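Local coordinates for protein 3,5-epimerase/4-reductase (Arabidopsis thaliana, PDB 4QQR) that catalyses the 3,5-epimerisation of dTDP-4-keto-6-deoxyglucose and the subsequent NADPH-dependent 4-keto reduction that yields dTDP-beta-L-rhamnose, at residues R88-I100 / T147-V161. Residues are numbered along the deposited sequence; the frame is centred on the assembly and turned at random.
Sequences RTNVAGTLTLADI and TKAMVEELLKNYENV. With ZN (zinc ion), chain D.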
loop_
_atom_site.group_PDB
_atom_site.type_symbol
_atom_site.label_atom_id
_atom_site.label_comp_id
_atom_site.label_asym_id
_atom_site.label_seq_id
_atom_site.Cartn_x
_atom_site.Cartn_y
_atom_site.Cartn_z
ATOM N N ARG A 88 1.434 -3.015 9.463
ATOM C CA ARG A 88 0.326 -2.802 10.384
ATOM C C ARG A 88 0.278 -1.366 10.895
ATOM O O ARG A 88 -0.797 -0.784 11.031
ATOM C CB ARG A 88 0.414 -3.775 11.560
ATOM C CG ARG A 88 -0.654 -3.566 12.620
ATOM C CD ARG A 88 -0.211 -4.131 13.958
ATOM N NE ARG A 88 0.993 -4.945 13.830
ATOM C CZ ARG A 88 1.178 -6.108 14.445
ATOM N NH1 ARG A 88 0.234 -6.598 15.237
ATOM N NH2 ARG A 88 2.306 -6.782 14.269
ATOM N N THR A 89 1.445 -0.798 11.177
ATOM C CA THR A 89 1.516 0.550 11.696
ATOM C C THR A 89 1.730 1.630 10.634
ATOM O O THR A 89 1.094 2.679 10.701
ATOM C CB THR A 89 2.525 0.692 12.881
ATOM O OG1 THR A 89 2.933 2.062 13.008
ATOM C CG2 THR A 89 3.741 -0.123 12.659
ATOM N N ASN A 90 2.600 1.393 9.658
ATOM C CA ASN A 90 2.947 2.448 8.693
ATOM C C ASN A 90 2.045 2.458 7.467
ATOM O O ASN A 90 1.949 3.462 6.769
ATOM C CB ASN A 90 4.402 2.323 8.231
ATOM C CG ASN A 90 5.403 2.664 9.320
ATOM O OD1 ASN A 90 5.107 2.569 10.514
ATOM N ND2 ASN A 90 6.596 3.075 8.909
ATOM N N VAL A 91 1.422 1.319 7.191
ATOM C CA VAL A 91 0.421 1.245 6.156
ATOM C C VAL A 91 -0.980 1.327 6.773
ATOM O O VAL A 91 -1.609 2.384 6.735
ATOM C CB VAL A 91 0.594 -0.015 5.268
ATOM C CG1 VAL A 91 -0.424 -0.023 4.169
ATOM C CG2 VAL A 91 1.972 -0.037 4.647
ATOM N N ALA A 92 -1.461 0.238 7.367
ATOM C CA ALA A 92 -2.879 0.186 7.774
ATOM C C ALA A 92 -3.212 1.211 8.836
ATOM O O ALA A 92 -4.285 1.802 8.810
ATOM C CB ALA A 92 -3.320 -1.239 8.219
ATOM N N GLY A 93 -2.293 1.419 9.766
ATOM C CA GLY A 93 -2.517 2.389 10.816
ATOM C C GLY A 93 -2.481 3.835 10.347
ATOM O O GLY A 93 -3.332 4.629 10.744
ATOM N N THR A 94 -1.497 4.183 9.519
ATOM C CA THR A 94 -1.418 5.521 8.937
ATOM C C THR A 94 -2.621 5.813 8.025
ATOM O O THR A 94 -3.180 6.925 8.033
ATOM C CB THR A 94 -0.144 5.685 8.099
ATOM O OG1 THR A 94 0.959 5.091 8.784
ATOM C CG2 THR A 94 0.159 7.135 7.860
ATOM N N LEU A 95 -3.000 4.828 7.215
ATOM C CA LEU A 95 -4.154 5.003 6.350
ATOM C C LEU A 95 -5.438 5.150 7.187
ATOM O O LEU A 95 -6.276 6.003 6.883
ATOM C CB LEU A 95 -4.272 3.861 5.331
ATOM C CG LEU A 95 -3.585 3.976 3.959
ATOM C CD1 LEU A 95 -3.364 5.413 3.555
ATOM C CD2 LEU A 95 -2.292 3.235 3.912
ATOM N N THR A 96 -5.581 4.335 8.241
ATOM C CA THR A 96 -6.719 4.440 9.166
ATOM C C THR A 96 -6.787 5.806 9.831
ATOM O O THR A 96 -7.866 6.412 9.919
ATOM C CB THR A 96 -6.702 3.346 10.251
ATOM O OG1 THR A 96 -7.031 2.084 9.658
ATOM C CG2 THR A 96 -7.727 3.641 11.327
ATOM N N LEU A 97 -5.633 6.300 10.282
ATOM C CA LEU A 97 -5.545 7.638 10.894
ATOM C C LEU A 97 -5.921 8.744 9.905
ATOM O O LEU A 97 -6.678 9.641 10.243
ATOM C CB LEU A 97 -4.158 7.892 11.503
ATOM C CG LEU A 97 -3.938 9.271 12.136
ATOM C CD1 LEU A 97 -4.755 9.474 13.390
ATOM C CD2 LEU A 97 -2.499 9.486 12.443
ATOM N N ALA A 98 -5.405 8.669 8.683
ATOM C CA ALA A 98 -5.730 9.662 7.654
ATOM C C ALA A 98 -7.231 9.721 7.376
ATOM O O ALA A 98 -7.794 10.782 7.158
ATOM C CB ALA A 98 -4.984 9.347 6.378
ATOM N N ASP A 99 -7.856 8.553 7.392
ATOM C CA ASP A 99 -9.259 8.374 7.059
ATOM C C ASP A 99 -10.149 9.079 8.062
ATOM O O ASP A 99 -11.001 9.892 7.707
ATOM C CB ASP A 99 -9.580 6.875 7.063
ATOM C CG ASP A 99 -10.892 6.568 6.399
ATOM O OD1 ASP A 99 -11.907 6.436 7.108
ATOM O OD2 ASP A 99 -10.901 6.458 5.157
ATOM N N ILE A 100 -9.932 8.725 9.324
ATOM C CA ILE A 100 -10.653 9.290 10.447
ATOM C C ILE A 100 -10.475 10.818 10.514
ATOM O O ILE A 100 -11.441 11.555 10.748
ATOM C CB ILE A 100 -10.211 8.591 11.757
ATOM C CG1 ILE A 100 -10.628 7.116 11.735
ATOM C CG2 ILE A 100 -10.771 9.298 12.988
ATOM C CD1 ILE A 100 -10.048 6.293 12.876
ATOM N N THR A 147 7.454 0.260 0.419
ATOM C CA THR A 147 6.313 0.424 1.310
ATOM C C THR A 147 5.993 1.893 1.600
ATOM O O THR A 147 4.827 2.319 1.506
ATOM C CB THR A 147 6.509 -0.358 2.617
ATOM O OG1 THR A 147 6.694 -1.746 2.311
ATOM C CG2 THR A 147 5.305 -0.215 3.508
ATOM N N LYS A 148 7.015 2.672 1.944
ATOM C CA LYS A 148 6.794 4.085 2.232
ATOM C C LYS A 148 6.310 4.822 0.981
ATOM O O LYS A 148 5.428 5.675 1.066
ATOM C CB LYS A 148 8.046 4.723 2.816
ATOM C CG LYS A 148 8.440 4.142 4.160
ATOM C CD LYS A 148 7.328 4.261 5.216
ATOM C CE LYS A 148 7.260 5.674 5.811
ATOM N NZ LYS A 148 6.446 5.731 7.067
ATOM N N ALA A 149 6.863 4.473 -0.178
ATOM C CA ALA A 149 6.342 5.008 -1.435
ATOM C C ALA A 149 4.840 4.715 -1.629
ATOM O O ALA A 149 4.077 5.634 -1.937
ATOM C CB ALA A 149 7.145 4.511 -2.628
ATOM N N MET A 150 4.436 3.450 -1.457
ATOM C CA MET A 150 3.023 3.038 -1.505
ATOM C C MET A 150 2.103 3.907 -0.651
ATOM O O MET A 150 1.120 4.470 -1.158
ATOM C CB MET A 150 2.845 1.577 -1.069
ATOM C CG MET A 150 3.571 0.556 -1.938
ATOM S SD MET A 150 3.151 -1.148 -1.521
ATOM C CE MET A 150 3.788 -2.026 -2.952
ATOM N N VAL A 151 2.419 4.009 0.643
ATOM C CA VAL A 151 1.638 4.847 1.561
ATOM C C VAL A 151 1.619 6.282 1.087
ATOM O O VAL A 151 0.548 6.896 1.036
ATOM C CB VAL A 151 2.149 4.797 3.024
ATOM C CG1 VAL A 151 1.411 5.814 3.880
ATOM C CG2 VAL A 151 1.970 3.401 3.589
ATOM N N GLU A 152 2.781 6.814 0.717
ATOM C CA GLU A 152 2.823 8.192 0.247
ATOM C C GLU A 152 1.923 8.399 -0.963
ATOM O O GLU A 152 1.197 9.383 -1.030
ATOM C CB GLU A 152 4.235 8.663 -0.086
ATOM C CG GLU A 152 4.218 10.114 -0.542
ATOM C CD GLU A 152 5.580 10.651 -0.950
ATOM O OE1 GLU A 152 6.247 11.296 -0.094
ATOM O OE2 GLU A 152 5.966 10.461 -2.137
ATOM N N GLU A 153 1.969 7.479 -1.915
ATOM C CA GLU A 153 1.118 7.596 -3.087
ATOM C C GLU A 153 -0.364 7.554 -2.690
ATOM O O GLU A 153 -1.166 8.352 -3.170
ATOM C CB GLU A 153 1.438 6.498 -4.107
ATOM C CG GLU A 153 0.513 6.493 -5.331
ATOM C CD GLU A 153 1.037 7.320 -6.502
ATOM O OE1 GLU A 153 2.085 8.004 -6.354
ATOM O OE2 GLU A 153 0.401 7.273 -7.589
ATOM N N LEU A 154 -0.714 6.631 -1.801
ATOM C CA LEU A 154 -2.082 6.531 -1.295
ATOM C C LEU A 154 -2.542 7.790 -0.566
ATOM O O LEU A 154 -3.668 8.258 -0.767
ATOM C CB LEU A 154 -2.234 5.310 -0.388
ATOM C CG LEU A 154 -2.057 3.996 -1.140
ATOM C CD1 LEU A 154 -1.901 2.834 -0.180
ATOM C CD2 LEU A 154 -3.229 3.797 -2.098
ATOM N N LEU A 155 -1.672 8.351 0.267
ATOM C CA LEU A 155 -2.028 9.550 1.014
ATOM C C LEU A 155 -2.351 10.747 0.112
ATOM O O LEU A 155 -2.987 11.706 0.563
ATOM C CB LEU A 155 -0.948 9.890 2.030
ATOM C CG LEU A 155 -0.823 8.868 3.162
ATOM C CD1 LEU A 155 0.311 9.227 4.118
ATOM C CD2 LEU A 155 -2.129 8.745 3.915
ATOM N N LYS A 156 -1.933 10.683 -1.155
ATOM C CA LYS A 156 -2.270 11.716 -2.147
ATOM C C LYS A 156 -3.789 11.858 -2.304
ATOM O O LYS A 156 -4.277 12.912 -2.735
ATOM C CB LYS A 156 -1.680 11.393 -3.539
ATOM C CG LYS A 156 -0.205 11.743 -3.781
ATOM C CD LYS A 156 0.159 11.459 -5.249
ATOM C CE LYS A 156 1.624 11.723 -5.594
ATOM N NZ LYS A 156 1.841 13.070 -6.246
ATOM N N ASN A 157 -4.523 10.789 -1.986
ATOM C CA ASN A 157 -5.977 10.784 -2.118
ATOM C C ASN A 157 -6.697 11.401 -0.921
ATOM O O ASN A 157 -7.912 11.621 -0.990
ATOM C CB ASN A 157 -6.504 9.368 -2.345
ATOM C CG ASN A 157 -5.876 8.695 -3.552
ATOM O OD1 ASN A 157 -6.085 9.120 -4.690
ATOM N ND2 ASN A 157 -5.123 7.621 -3.315
ATOM N N TYR A 158 -5.960 11.664 0.167
ATOM C CA TYR A 158 -6.530 12.330 1.350
ATOM C C TYR A 158 -6.157 13.803 1.385
ATOM O O TYR A 158 -5.085 14.158 1.842
ATOM C CB TYR A 158 -6.070 11.672 2.658
ATOM C CG TYR A 158 -6.444 10.223 2.773
ATOM C CD1 TYR A 158 -7.522 9.822 3.546
ATOM C CD2 TYR A 158 -5.727 9.248 2.086
ATOM C CE1 TYR A 158 -7.874 8.488 3.641
ATOM C CE2 TYR A 158 -6.069 7.915 2.172
ATOM C CZ TYR A 158 -7.139 7.537 2.953
ATOM O OH TYR A 158 -7.476 6.204 3.031
ATOM N N GLU A 159 -7.067 14.659 0.941
ATOM C CA GLU A 159 -6.800 16.086 0.795
ATOM C C GLU A 159 -6.479 16.822 2.083
ATOM O O GLU A 159 -6.102 17.998 2.043
ATOM C CB GLU A 159 -7.997 16.774 0.137
ATOM C CG GLU A 159 -9.026 17.242 1.139
ATOM C CD GLU A 159 -10.452 17.030 0.672
ATOM O OE1 GLU A 159 -10.766 17.361 -0.496
ATOM O OE2 GLU A 159 -11.250 16.524 1.489
ATOM N N ASN A 160 -6.662 16.157 3.219
ATOM C CA ASN A 160 -6.444 16.785 4.524
ATOM C C ASN A 160 -5.049 16.475 5.086
ATOM O O ASN A 160 -4.643 17.004 6.113
ATOM C CB ASN A 160 -7.487 16.265 5.496
ATOM C CG ASN A 160 -7.292 14.795 5.792
ATOM O OD1 ASN A 160 -7.044 13.993 4.881
ATOM N ND2 ASN A 160 -7.346 14.434 7.073
ATOM N N VAL A 161 -4.335 15.587 4.411
ATOM C CA VAL A 161 -3.057 15.107 4.887
ATOM C C VAL A 161 -1.916 15.920 4.289
ATOM O O VAL A 161 -1.922 16.265 3.101
ATOM C CB VAL A 161 -2.881 13.618 4.532
ATOM C CG1 VAL A 161 -1.479 13.116 4.864
ATOM C CG2 VAL A 161 -3.909 12.805 5.243
HETATM ZN ZN ZN D . -13.324 16.340 0.105
HETATM O O HOH W 1 3.689 6.156 6.321
#
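A bound water spans the pi-type turn at 88-93 and the neighbouring helix, donating to the backbone O of N90 and accepting from K148 NZ at 2.9 Å. The two helices belong to one layer packed on the parallel sheet of the Rossmann fold, where T94 and L155 rest on strand 107-113. The axes of segments 88-100 and 147-155 run nearly parallel, 8° apart and 9.7 Å distant at closest approach. V151 packs knobs-into-holes among N90, V91, T94 and L95. With CG1 anti to the backbone N (chi1 173°), its other branch, CG2, faces V91 CG2 at 3.6 Å. V91 CG2 also meets T147 CG2. The bent chain of K148, consistent with the lysine of the short-chain dehydrogenase YxxxK motif, brings its NZ to the water; its side chain lies about 8 Å from that of Y111, so the contact flanks the probable NADPH site.

Further along, L95 CD1 meets both L155 CD2, at 3.6 Å, and Y158 CE2. Two successive type I turns, L155 to Y158 and Y158 to V161, lead the chain into strand 161-166. E159, in the second, binds a zinc ion through OE2 at 2.5 Å, together with E80 of the second subunit. The Y158 ring lies against A98, whose CB makes a CH-pi contact 4.0 Å from the centroid and 17° off the ring normal. Were Y158 an alanine, A98 CB would probably lose this aromatic cover and a gap would be likely to open beside L95 CD1. D99 OD2 sits at the ring edge, in plane, and forms a salt bridge with R88 of the second subunit, while OD1 forms one with R49 of its own chain; the contact thus lies along the dimer interface. On the sheet-ward side, A98 CB closes against V161 CG2 at 3.8 Å.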